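Cell wall surface anchor family protein (Streptococcus agalactiae, PDB 3PHS) serves as a minor subunit of the bacterial pilus, with an IgG-like domain that mediates adhesion to lung epithelial cells. Local coordinates at residues L61-S66 against K73-Q78; A104-E109 against H176-D181; K110-S115 against L160-G165; S115-D120 against K125-K130. All blocks are in the same frame, centred on the assembly; numbering follows the deposited sequence.

Contact 1. Residues L61-S66 against K73-Q78; sequences LAHWNS and KKQAQQ
The His63 side chain turns away from its own backbone N (chi1 173°), which carries the imidazole out from the helix toward Gln75. Gln75 holds its CG beside the backbone N (chi1 -65°), and its extended chain brings the amide to the ring from the opposite direction. They meet in one good bond: His63 NE2 donates to Gln75 OE1 at 2.8 Å, with 165° at the hydrogen. Gln75 OE1 receives it on a lone pair, in the carbonyl plane and close to the plane of the ring, although ring and amide are themselves clearly twisted against each other. Next to this bond Trp64 runs past Gln75 in the opposite sense. The far corner of the indole does the touching: Trp64 CH2 lies 3.9 Å from Gln75 CB, the edge of the indole faces Ala76 N, and CH2 is 4.3 Å from Ala76 CB. Trp64 NE1 sits at the edge of the His63 ring, near its plane. Behind His63 its carbonyl oxygen is taken up by Ser66, through OG at 2.6 Å and through N, both from one face of the carbonyl. The contact thus pairs one polar bond with an apolar patch. It pins the end of helix 69-75 against helix 60-65. The two short helices are an excursion between strands 46-52 and 76-83, neighbours in the antiparallel sheet of the first domain, a beta sandwich consistent with an Ig-like fold; Trp64 packs on Tyr50 and Leu52 of strand 46-52 and meets Tyr101 of strand 98-106.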
# COMPACT_ATOMS: atom_id res chain seq x y z
N LEU A 61 -8.83 -18.69 2.33
CA LEU A 61 -8.44 -17.37 1.85
C LEU A 61 -7.40 -16.75 2.80
O LEU A 61 -6.38 -16.19 2.36
CB LEU A 61 -9.66 -16.46 1.66
CG LEU A 61 -9.38 -15.00 1.22
CD1 LEU A 61 -8.66 -14.92 -0.14
CD2 LEU A 61 -10.68 -14.20 1.20
N ALA A 62 -7.65 -16.86 4.11
CA ALA A 62 -6.68 -16.35 5.09
C ALA A 62 -5.33 -17.05 4.96
O ALA A 62 -4.29 -16.43 5.09
CB ALA A 62 -7.23 -16.49 6.52
N HIS A 63 -5.36 -18.36 4.71
CA HIS A 63 -4.13 -19.11 4.52
C HIS A 63 -3.31 -18.55 3.37
O HIS A 63 -2.11 -18.31 3.50
CB HIS A 63 -4.39 -20.59 4.28
CG HIS A 63 -3.15 -21.34 3.92
ND1 HIS A 63 -2.11 -21.52 4.81
CD2 HIS A 63 -2.75 -21.90 2.75
CE1 HIS A 63 -1.13 -22.19 4.21
NE2 HIS A 63 -1.50 -22.44 2.97
N TRP A 64 -3.96 -18.36 2.23
CA TRP A 64 -3.30 -17.86 1.04
C TRP A 64 -2.86 -16.40 1.19
O TRP A 64 -1.79 -16.05 0.75
CB TRP A 64 -4.18 -18.11 -0.20
CG TRP A 64 -3.99 -19.55 -0.61
CD1 TRP A 64 -4.60 -20.64 -0.07
CD2 TRP A 64 -3.04 -20.03 -1.56
NE1 TRP A 64 -4.10 -21.80 -0.65
CE2 TRP A 64 -3.13 -21.45 -1.56
CE3 TRP A 64 -2.12 -19.41 -2.41
CZ2 TRP A 64 -2.35 -22.25 -2.41
CZ3 TRP A 64 -1.34 -20.21 -3.26
CH2 TRP A 64 -1.47 -21.62 -3.26
N ASN A 65 -3.66 -15.59 1.89
CA ASN A 65 -3.31 -14.19 2.15
C ASN A 65 -2.09 -14.04 3.06
O ASN A 65 -1.43 -12.99 3.05
CB ASN A 65 -4.49 -13.44 2.78
CG ASN A 65 -5.54 -13.01 1.75
OD1 ASN A 65 -5.27 -12.90 0.55
ND2 ASN A 65 -6.75 -12.74 2.24
N SER A 66 -1.79 -15.09 3.84
CA SER A 66 -0.66 -15.10 4.79
C SER A 66 0.69 -15.41 4.13
O SER A 66 1.75 -15.15 4.71
CB SER A 66 -0.92 -16.10 5.93
OG SER A 66 -0.66 -17.44 5.53
N LYS A 73 4.02 -19.51 -5.10
CA LYS A 73 4.55 -20.41 -6.14
C LYS A 73 4.80 -21.82 -5.57
O LYS A 73 4.39 -22.84 -6.19
CB LYS A 73 5.84 -19.80 -6.73
CG LYS A 73 6.61 -20.65 -7.75
CD LYS A 73 5.86 -20.77 -9.07
CE LYS A 73 6.63 -21.63 -10.09
NZ LYS A 73 6.00 -21.51 -11.45
N LYS A 74 5.43 -21.87 -4.40
CA LYS A 74 5.77 -23.11 -3.71
C LYS A 74 4.53 -23.98 -3.45
O LYS A 74 4.56 -25.19 -3.64
CB LYS A 74 6.50 -22.79 -2.40
CG LYS A 74 7.12 -23.99 -1.67
CD LYS A 74 7.59 -23.59 -0.26
CE LYS A 74 8.61 -22.43 -0.26
NZ LYS A 74 8.54 -21.59 0.98
N GLN A 75 3.43 -23.36 -3.03
CA GLN A 75 2.22 -24.11 -2.70
C GLN A 75 1.26 -24.37 -3.88
O GLN A 75 0.33 -25.17 -3.74
CB GLN A 75 1.47 -23.45 -1.52
CG GLN A 75 2.28 -23.51 -0.23
CD GLN A 75 1.50 -23.19 1.02
OE1 GLN A 75 0.28 -23.43 1.12
NE2 GLN A 75 2.20 -22.68 2.03
N ALA A 76 1.46 -23.68 -5.00
CA ALA A 76 0.59 -23.81 -6.18
C ALA A 76 0.99 -24.97 -7.11
O ALA A 76 2.13 -25.43 -7.06
CB ALA A 76 0.55 -22.49 -6.96
N GLN A 77 0.05 -25.42 -7.94
CA GLN A 77 0.26 -26.49 -8.95
C GLN A 77 0.71 -25.95 -10.31
O GLN A 77 1.59 -26.55 -10.94
CB GLN A 77 -1.00 -27.35 -9.12
CG GLN A 77 -0.92 -28.45 -10.21
CD GLN A 77 -0.75 -29.87 -9.65
OE1 GLN A 77 -1.58 -30.34 -8.84
NE2 GLN A 77 0.30 -30.56 -10.10
N GLN A 78 0.02 -24.91 -10.80
CA GLN A 78 0.33 -24.14 -12.01
C GLN A 78 0.12 -22.66 -11.60
O GLN A 78 -0.65 -22.37 -10.67
CB GLN A 78 -0.64 -24.46 -13.17
CG GLN A 78 -0.31 -25.70 -14.04
CD GLN A 78 -1.15 -25.79 -15.31
OE1 GLN A 78 -0.62 -25.69 -16.41
NE2 GLN A 78 -2.46 -25.96 -15.16

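Contact 2. Residues A104-E109 against H176-D181; sequences AVKAGE and HSQDID
Lys106, which reaches across to Gln178, is the first residue of a type I' beta turn that ends at Glu109 and joins strand 98-106 to strand 109-121. The hairpin is closed in both senses, Lys106 N giving to Glu109 O at 2.8 Å and Glu109 N to Lys106 O at 3.2 Å, with Ala107 and Gly108 at positive phi on the tip. Segment 176-181, in the prealbumin-like (transthyretin-clan) domain, begins at the end of strand 175-176 and is irregular from there; an ST turn shapes it, Asp179 N donating to Ser177 OG at 3.0 Å. From these two loops the side chains come head-on. The Lys106 chain, extended throughout from chi1 -175°, carries NZ its full length out from the hairpin to the amide of Gln178, which also extends beyond CG. Lys106 NZ gives a weak hydrogen bond to Gln178 OE1; since that oxygen also lies implausibly close to Lys106 CE, its position, and with it the bond length, is doubtful. Nearby, Asp179 and Asp181 both form salt bridges with Lys172, while Glu109 pairs with Arg166, a second link from this hairpin to the prealbumin-like domain. An ammonium group facing a neutral amide, at an exposed site where both residues also touch crystal neighbours, suggests a slight and adaptable tie between the two domains, one the lattice may have helped to set.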
# COMPACT_ATOMS: atom_id res chain seq x y z
N ALA A 104 -3.37 -8.97 -7.39
CA ALA A 104 -2.60 -8.06 -8.23
C ALA A 104 -1.20 -7.91 -7.65
O ALA A 104 -1.02 -7.84 -6.41
CB ALA A 104 -3.27 -6.69 -8.32
N VAL A 105 -0.23 -7.84 -8.54
CA VAL A 105 1.19 -7.69 -8.17
C VAL A 105 1.74 -6.34 -8.65
O VAL A 105 1.46 -5.89 -9.77
CB VAL A 105 2.05 -8.85 -8.74
CG1 VAL A 105 3.55 -8.67 -8.40
CG2 VAL A 105 1.57 -10.18 -8.19
N LYS A 106 2.54 -5.70 -7.80
CA LYS A 106 3.21 -4.46 -8.20
C LYS A 106 4.54 -4.36 -7.46
O LYS A 106 4.60 -4.64 -6.26
CB LYS A 106 2.35 -3.26 -7.83
CG LYS A 106 2.94 -1.94 -8.31
CD LYS A 106 2.39 -0.84 -7.45
CE LYS A 106 2.45 0.46 -8.19
NZ LYS A 106 1.80 1.53 -7.38
N ALA A 107 5.58 -4.00 -8.19
CA ALA A 107 6.93 -3.90 -7.64
C ALA A 107 7.31 -5.19 -6.91
O ALA A 107 7.76 -5.15 -5.74
CB ALA A 107 7.01 -2.70 -6.68
N GLY A 108 7.07 -6.32 -7.57
CA GLY A 108 7.46 -7.65 -7.06
C GLY A 108 6.78 -8.16 -5.81
O GLY A 108 7.24 -9.12 -5.21
N GLU A 109 5.68 -7.52 -5.42
CA GLU A 109 4.93 -7.88 -4.21
C GLU A 109 3.46 -7.71 -4.45
O GLU A 109 3.06 -7.10 -5.45
CB GLU A 109 5.32 -6.97 -3.04
CG GLU A 109 6.44 -7.52 -2.18
CD GLU A 109 6.88 -6.56 -1.07
OE1 GLU A 109 6.81 -5.31 -1.26
OE2 GLU A 109 7.29 -7.06 -0.01
N HIS A 176 2.58 11.65 -3.97
CA HIS A 176 3.05 10.30 -4.21
C HIS A 176 3.18 10.09 -5.73
O HIS A 176 2.23 10.35 -6.50
CB HIS A 176 2.13 9.27 -3.57
CG HIS A 176 2.52 7.86 -3.86
ND1 HIS A 176 1.63 6.80 -3.76
CD2 HIS A 176 3.70 7.33 -4.26
CE1 HIS A 176 2.25 5.69 -4.09
NE2 HIS A 176 3.50 5.98 -4.41
N SER A 177 4.37 9.69 -6.16
CA SER A 177 4.68 9.60 -7.58
C SER A 177 5.40 8.29 -7.91
O SER A 177 6.14 7.74 -7.09
CB SER A 177 5.51 10.81 -8.04
OG SER A 177 5.95 10.66 -9.40
N GLN A 178 5.17 7.80 -9.13
CA GLN A 178 5.86 6.62 -9.61
C GLN A 178 6.87 6.97 -10.69
O GLN A 178 7.43 6.09 -11.36
CB GLN A 178 4.87 5.59 -10.12
CG GLN A 178 3.83 5.24 -9.08
CD GLN A 178 3.14 3.96 -9.41
OE1 GLN A 178 3.58 2.90 -8.97
NE2 GLN A 178 2.07 4.03 -10.22
N ASP A 179 7.13 8.27 -10.85
CA ASP A 179 8.15 8.70 -11.81
C ASP A 179 9.55 8.31 -11.37
O ASP A 179 9.82 8.16 -10.18
CB ASP A 179 8.06 10.20 -12.07
CG ASP A 179 6.81 10.58 -12.83
OD1 ASP A 179 6.05 9.68 -13.24
OD2 ASP A 179 6.60 11.79 -13.02
N ILE A 180 10.44 8.13 -12.34
CA ILE A 180 11.78 7.63 -12.03
C ILE A 180 12.58 8.65 -11.19
O ILE A 180 13.49 8.27 -10.46
CB ILE A 180 12.54 7.19 -13.34
CG1 ILE A 180 13.72 6.25 -13.02
CG2 ILE A 180 12.96 8.41 -14.17
CD1 ILE A 180 13.32 4.80 -12.80
N ASP A 181 12.23 9.93 -11.29
CA ASP A 181 12.88 10.96 -10.48
C ASP A 181 12.19 11.24 -9.14
O ASP A 181 12.67 12.06 -8.34
CB ASP A 181 13.14 12.26 -11.26
CG ASP A 181 11.89 12.85 -11.88
OD1 ASP A 181 10.86 12.16 -11.96
OD2 ASP A 181 11.94 14.02 -12.30

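Contact 3. Residues K110-S115 against L160-G165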
# COMPACT_ATOMS: atom_id res chain seq x y z
N LYS A 110 2.65 -8.25 -3.54
CA LYS A 110 1.21 -8.06 -3.61
C LYS A 110 0.89 -6.58 -3.57
O LYS A 110 1.45 -5.83 -2.77
CB LYS A 110 0.47 -8.75 -2.46
CG LYS A 110 -1.04 -8.50 -2.49
CD LYS A 110 -1.77 -9.26 -1.40
CE LYS A 110 -3.28 -9.09 -1.51
NZ LYS A 110 -3.81 -7.75 -1.04
N ASN A 111 0.01 -6.15 -4.47
CA ASN A 111 -0.54 -4.80 -4.40
C ASN A 111 -1.63 -4.82 -3.33
O ASN A 111 -2.68 -5.45 -3.52
CB ASN A 111 -1.11 -4.41 -5.78
CG ASN A 111 -1.69 -2.99 -5.78
OD1 ASN A 111 -1.92 -2.42 -4.72
ND2 ASN A 111 -1.92 -2.44 -6.98
N ARG A 112 -1.38 -4.18 -2.18
CA ARG A 112 -2.34 -4.26 -1.07
C ARG A 112 -3.67 -3.54 -1.37
O ARG A 112 -4.66 -3.75 -0.67
CB ARG A 112 -1.73 -3.70 0.22
CG ARG A 112 -1.62 -2.18 0.23
CD ARG A 112 -1.08 -1.68 1.57
NE ARG A 112 -1.20 -0.22 1.67
CZ ARG A 112 -1.05 0.46 2.81
NH1 ARG A 112 -0.75 -0.18 3.94
NH2 ARG A 112 -1.18 1.77 2.81
N ASN A 113 -3.70 -2.73 -2.42
CA ASN A 113 -4.90 -1.96 -2.76
C ASN A 113 -5.93 -2.76 -3.59
O ASN A 113 -7.03 -2.28 -3.88
CB ASN A 113 -4.51 -0.66 -3.45
CG ASN A 113 -3.68 0.22 -2.53
OD1 ASN A 113 -4.06 0.47 -1.39
ND2 ASN A 113 -2.51 0.64 -3.00
N VAL A 114 -5.56 -4.00 -3.92
CA VAL A 114 -6.47 -4.94 -4.54
C VAL A 114 -6.65 -6.11 -3.57
O VAL A 114 -5.68 -6.75 -3.17
CB VAL A 114 -5.89 -5.44 -5.88
CG1 VAL A 114 -6.88 -6.43 -6.56
CG2 VAL A 114 -5.61 -4.25 -6.80
N SER A 115 -7.90 -6.38 -3.19
CA SER A 115 -8.18 -7.50 -2.32
C SER A 115 -7.99 -8.79 -3.10
O SER A 115 -8.59 -8.96 -4.17
CB SER A 115 -9.60 -7.41 -1.77
OG SER A 115 -9.70 -6.35 -0.83
N LEU A 160 8.75 7.34 3.95
CA LEU A 160 7.39 6.86 4.19
C LEU A 160 7.22 5.46 3.61
O LEU A 160 7.72 5.18 2.52
CB LEU A 160 6.39 7.83 3.56
CG LEU A 160 4.90 7.51 3.79
CD1 LEU A 160 4.47 7.70 5.23
CD2 LEU A 160 4.03 8.37 2.87
N TYR A 161 6.56 4.58 4.36
CA TYR A 161 6.33 3.20 3.95
C TYR A 161 4.86 2.88 4.08
O TYR A 161 4.19 3.45 4.92
CB TYR A 161 7.11 2.25 4.86
CG TYR A 161 8.60 2.34 4.67
CD1 TYR A 161 9.34 3.36 5.27
CD2 TYR A 161 9.26 1.42 3.86
CE1 TYR A 161 10.73 3.46 5.06
CE2 TYR A 161 10.62 1.49 3.67
CZ TYR A 161 11.36 2.50 4.27
OH TYR A 161 12.73 2.56 4.04
N GLU A 162 4.37 1.94 3.28
CA GLU A 162 3.10 1.29 3.63
C GLU A 162 3.37 0.51 4.93
O GLU A 162 4.50 0.07 5.15
CB GLU A 162 2.66 0.34 2.51
CG GLU A 162 2.34 1.06 1.19
CD GLU A 162 1.97 0.13 0.04
OE1 GLU A 162 2.00 -1.11 0.22
OE2 GLU A 162 1.64 0.64 -1.04
N LYS A 163 2.35 0.35 5.77
CA LYS A 163 2.46 -0.49 6.97
C LYS A 163 3.04 -1.87 6.61
O LYS A 163 2.58 -2.51 5.66
CB LYS A 163 1.11 -0.65 7.67
CG LYS A 163 1.25 -1.20 9.08
CD LYS A 163 -0.08 -1.52 9.75
CE LYS A 163 0.18 -2.27 11.06
NZ LYS A 163 -0.79 -1.92 12.13
N ASN A 164 4.05 -2.30 7.36
CA ASN A 164 4.77 -3.58 7.10
C ASN A 164 5.49 -3.65 5.75
O ASN A 164 5.93 -4.73 5.34
CB ASN A 164 3.84 -4.82 7.23
CG ASN A 164 3.14 -4.91 8.57
OD1 ASN A 164 3.74 -4.70 9.63
ND2 ASN A 164 1.85 -5.25 8.53
N GLY A 165 5.59 -2.52 5.06
CA GLY A 165 6.24 -2.47 3.74
C GLY A 165 7.75 -2.46 3.82
O GLY A 165 8.33 -1.97 4.80
O HOH W 1 0.97 -2.63 -1.80
O HOH W 2 -1.01 1.82 -0.58
O HOH W 3 -0.05 -2.78 4.56
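One water is gripped from three sides where Arg112 meets Glu162: it accepts from Arg112 NE at 3.0 Å and from Asn113 ND2 at 3.1 Å, and donates to Glu162 OE2 at 2.9 Å. A second water serves the other carboxylate oxygen, linking Arg112 N, 2.8 Å away, to Glu162 OE1 at 2.7 Å. The third bridges Arg112 NH1 (2.8 Å) and Lys163 O (2.9 Å), lying in the guanidinium plane at its edge. Alongside these waters the side chains slide past each other in opposite directions. Guanidinium and carboxylate planes are 9° apart, but CB of Glu162 lies over the guanidinium centre and the carboxylate is shifted toward Arg112 NE and CD. The salt bridge is long, 3.6 Å from Arg112 NE to Glu162 OE1, and rests on charge alone, since the oxygen is well out of the plane of the N-H groups. The Arg112 chain, extended to NE from chi1 75°, lays its long arm alongside Glu162 and puts the guanidinium near Lys163. Its base is held in a type I turn, Asn111 to Val114, that also contains an Asx turn, Asn113 N to Asn111 OD1; Glu162 starts a type II turn ending at Gly165. Further on, Arg112 NH1 binds Asp203 O directly, and the guanidinium makes a cation-pi contact with Tyr204. Arg112 reaches from the first domain onto the surface of the prealbumin-like one, where water rather than direct N-H bonding mediates its pairing with Glu162; such a hydrated joint probably tolerates small shifts between the domains.

Contact 4. Residues S115-D120 against K125-K130; sequences SAFLVD and KVIYPK
Phe117 turns one face of its ring to the CD1 methyl of Ile127, a CH-pi contact offset toward the ring's rim; the modelled approach is too tight to be taken literally. The ring gets there because Phe117 CG lies between the backbone N and the carbonyl carbon (chi1 49°). Pro129 flanks it at a slant, its CG 3.7 Å from Phe117 CE1. Further along, Val119 and Lys125 pass each other in opposite directions, and it is the aliphatic part of the lysine that touches: Lys125 CG is 3.9 Å from Val119 CG1. The ammonium end of Lys125 goes elsewhere, to Glu123 and Glu33. Strands 117-120 and 125-127 run nearly antiparallel, at 164°, but with their axes 9.3 Å apart they do not pair: one belongs to the sheet with strand 98-106, the other lies beside strand 13-21, and the side chains fill the gap between the two sheets of this sandwich domain. At the other end the backbones close in. Ser115 N donates to Lys130 O at 3.0 Å, almost straight at 174°, one water joins Ser115 O (2.7 Å) to Lys130 N (2.8 Å), and another lies between Ser115 OG and Lys130 O. The chemistry changes along the contact: an apolar middle of Phe117, Val119, Ile127 and Pro129, also backed by Ile17 and Leu32, gives way to a directly bonded and hydrated seam where the two backbones come together, so that buried carbon does the holding inside and backbone polarity is met at the margin.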
# COMPACT_ATOMS: atom_id res chain seq x y z
N SER A 115 -7.90 -6.38 -3.19
CA SER A 115 -8.18 -7.50 -2.32
C SER A 115 -7.99 -8.79 -3.10
O SER A 115 -8.59 -8.96 -4.17
CB SER A 115 -9.60 -7.41 -1.77
OG SER A 115 -9.70 -6.35 -0.83
N ALA A 116 -7.13 -9.67 -2.59
CA ALA A 116 -6.93 -10.98 -3.19
C ALA A 116 -8.20 -11.82 -3.01
O ALA A 116 -9.03 -11.56 -2.12
CB ALA A 116 -5.75 -11.68 -2.56
N PHE A 117 -8.35 -12.85 -3.85
CA PHE A 117 -9.62 -13.59 -3.87
C PHE A 117 -9.38 -15.06 -4.21
O PHE A 117 -8.35 -15.41 -4.80
CB PHE A 117 -10.58 -12.98 -4.91
CG PHE A 117 -9.94 -12.76 -6.25
CD1 PHE A 117 -9.33 -11.54 -6.54
CD2 PHE A 117 -9.89 -13.79 -7.18
CE1 PHE A 117 -8.69 -11.35 -7.76
CE2 PHE A 117 -9.28 -13.60 -8.41
CZ PHE A 117 -8.67 -12.39 -8.70
N LEU A 118 -10.36 -15.89 -3.88
CA LEU A 118 -10.36 -17.25 -4.39
C LEU A 118 -11.40 -17.36 -5.50
O LEU A 118 -12.47 -16.77 -5.41
CB LEU A 118 -10.67 -18.25 -3.27
CG LEU A 118 -9.55 -18.47 -2.27
CD1 LEU A 118 -10.08 -19.27 -1.09
CD2 LEU A 118 -8.34 -19.18 -2.95
N VAL A 119 -11.07 -18.09 -6.56
CA VAL A 119 -12.07 -18.39 -7.62
C VAL A 119 -12.32 -19.91 -7.61
O VAL A 119 -11.39 -20.69 -7.76
CB VAL A 119 -11.60 -18.01 -9.04
CG1 VAL A 119 -12.80 -18.03 -10.02
CG2 VAL A 119 -10.88 -16.65 -9.09
N ASP A 120 -13.59 -20.30 -7.45
CA ASP A 120 -14.01 -21.69 -7.58
C ASP A 120 -14.32 -21.90 -9.08
O ASP A 120 -15.47 -21.72 -9.53
CB ASP A 120 -15.25 -21.87 -6.70
CG ASP A 120 -15.76 -23.30 -6.63
OD1 ASP A 120 -15.18 -24.24 -7.22
OD2 ASP A 120 -16.80 -23.48 -5.96
N LYS A 125 -15.90 -17.69 -15.65
CA LYS A 125 -16.12 -16.71 -14.58
C LYS A 125 -15.69 -15.32 -15.01
O LYS A 125 -14.67 -15.16 -15.69
CB LYS A 125 -15.31 -17.09 -13.33
CG LYS A 125 -15.79 -18.34 -12.56
CD LYS A 125 -17.05 -18.04 -11.76
CE LYS A 125 -17.44 -19.22 -10.84
NZ LYS A 125 -18.87 -19.06 -10.43
N VAL A 126 -16.46 -14.32 -14.55
CA VAL A 126 -16.07 -12.91 -14.68
C VAL A 126 -16.03 -12.33 -13.25
O VAL A 126 -17.01 -12.41 -12.51
CB VAL A 126 -17.03 -12.13 -15.59
CG1 VAL A 126 -16.63 -10.64 -15.67
CG2 VAL A 126 -17.07 -12.75 -17.01
N ILE A 127 -14.89 -11.78 -12.87
CA ILE A 127 -14.73 -11.35 -11.48
C ILE A 127 -14.22 -9.91 -11.43
O ILE A 127 -13.43 -9.50 -12.29
CB ILE A 127 -13.79 -12.27 -10.66
CG1 ILE A 127 -12.41 -12.28 -11.22
CG2 ILE A 127 -14.35 -13.75 -10.52
CD1 ILE A 127 -11.42 -12.16 -10.15
N TYR A 128 -14.69 -9.17 -10.43
CA TYR A 128 -14.38 -7.76 -10.24
C TYR A 128 -13.67 -7.65 -8.89
O TYR A 128 -14.35 -7.61 -7.85
CB TYR A 128 -15.66 -6.92 -10.26
CG TYR A 128 -16.38 -6.93 -11.60
CD1 TYR A 128 -17.26 -7.97 -11.93
CD2 TYR A 128 -16.17 -5.93 -12.54
CE1 TYR A 128 -17.91 -8.02 -13.19
CE2 TYR A 128 -16.81 -5.96 -13.80
CZ TYR A 128 -17.68 -7.02 -14.10
OH TYR A 128 -18.33 -7.05 -15.32
N PRO A 129 -12.32 -7.64 -8.87
CA PRO A 129 -11.68 -7.56 -7.55
C PRO A 129 -12.06 -6.25 -6.85
O PRO A 129 -12.39 -5.27 -7.51
CB PRO A 129 -10.18 -7.58 -7.88
CG PRO A 129 -10.10 -8.30 -9.20
CD PRO A 129 -11.32 -7.80 -9.95
N LYS A 130 -12.03 -6.26 -5.52
CA LYS A 130 -12.33 -5.06 -4.72
C LYS A 130 -11.09 -4.19 -4.71
O LYS A 130 -10.01 -4.64 -4.31
CB LYS A 130 -12.73 -5.44 -3.29
CG LYS A 130 -13.97 -6.34 -3.26
CD LYS A 130 -14.33 -6.80 -1.84
CE LYS A 130 -15.40 -7.89 -1.90
NZ LYS A 130 -15.48 -8.64 -0.60
O HOH W 4 -11.29 -8.80 -4.48
O HOH W 5 -9.33 -3.58 -1.51

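In the fold
Following the chain from the N terminus, contact 1 comes first and closes a short loop on its own, fastening two helices beside the sheet that contains strand 98-106. Contact 2 opens next at 104-109, and its partner 176-181 lies far along the chain in the second domain. Within that span contact 3 joins 110-115 to 160-165, and within that again contact 4 links 115-120 to 125-130, so three loops sit one in another and none cross. Contacts 3 and 4 share Ser115 and touch. Contacts 1 and 4 lie within the first domain and touch each other, contact 4 joining its two sheets. Contacts 2 and 3, meeting through neighbouring strands 98-106 and 109-121, bridge to the second domain.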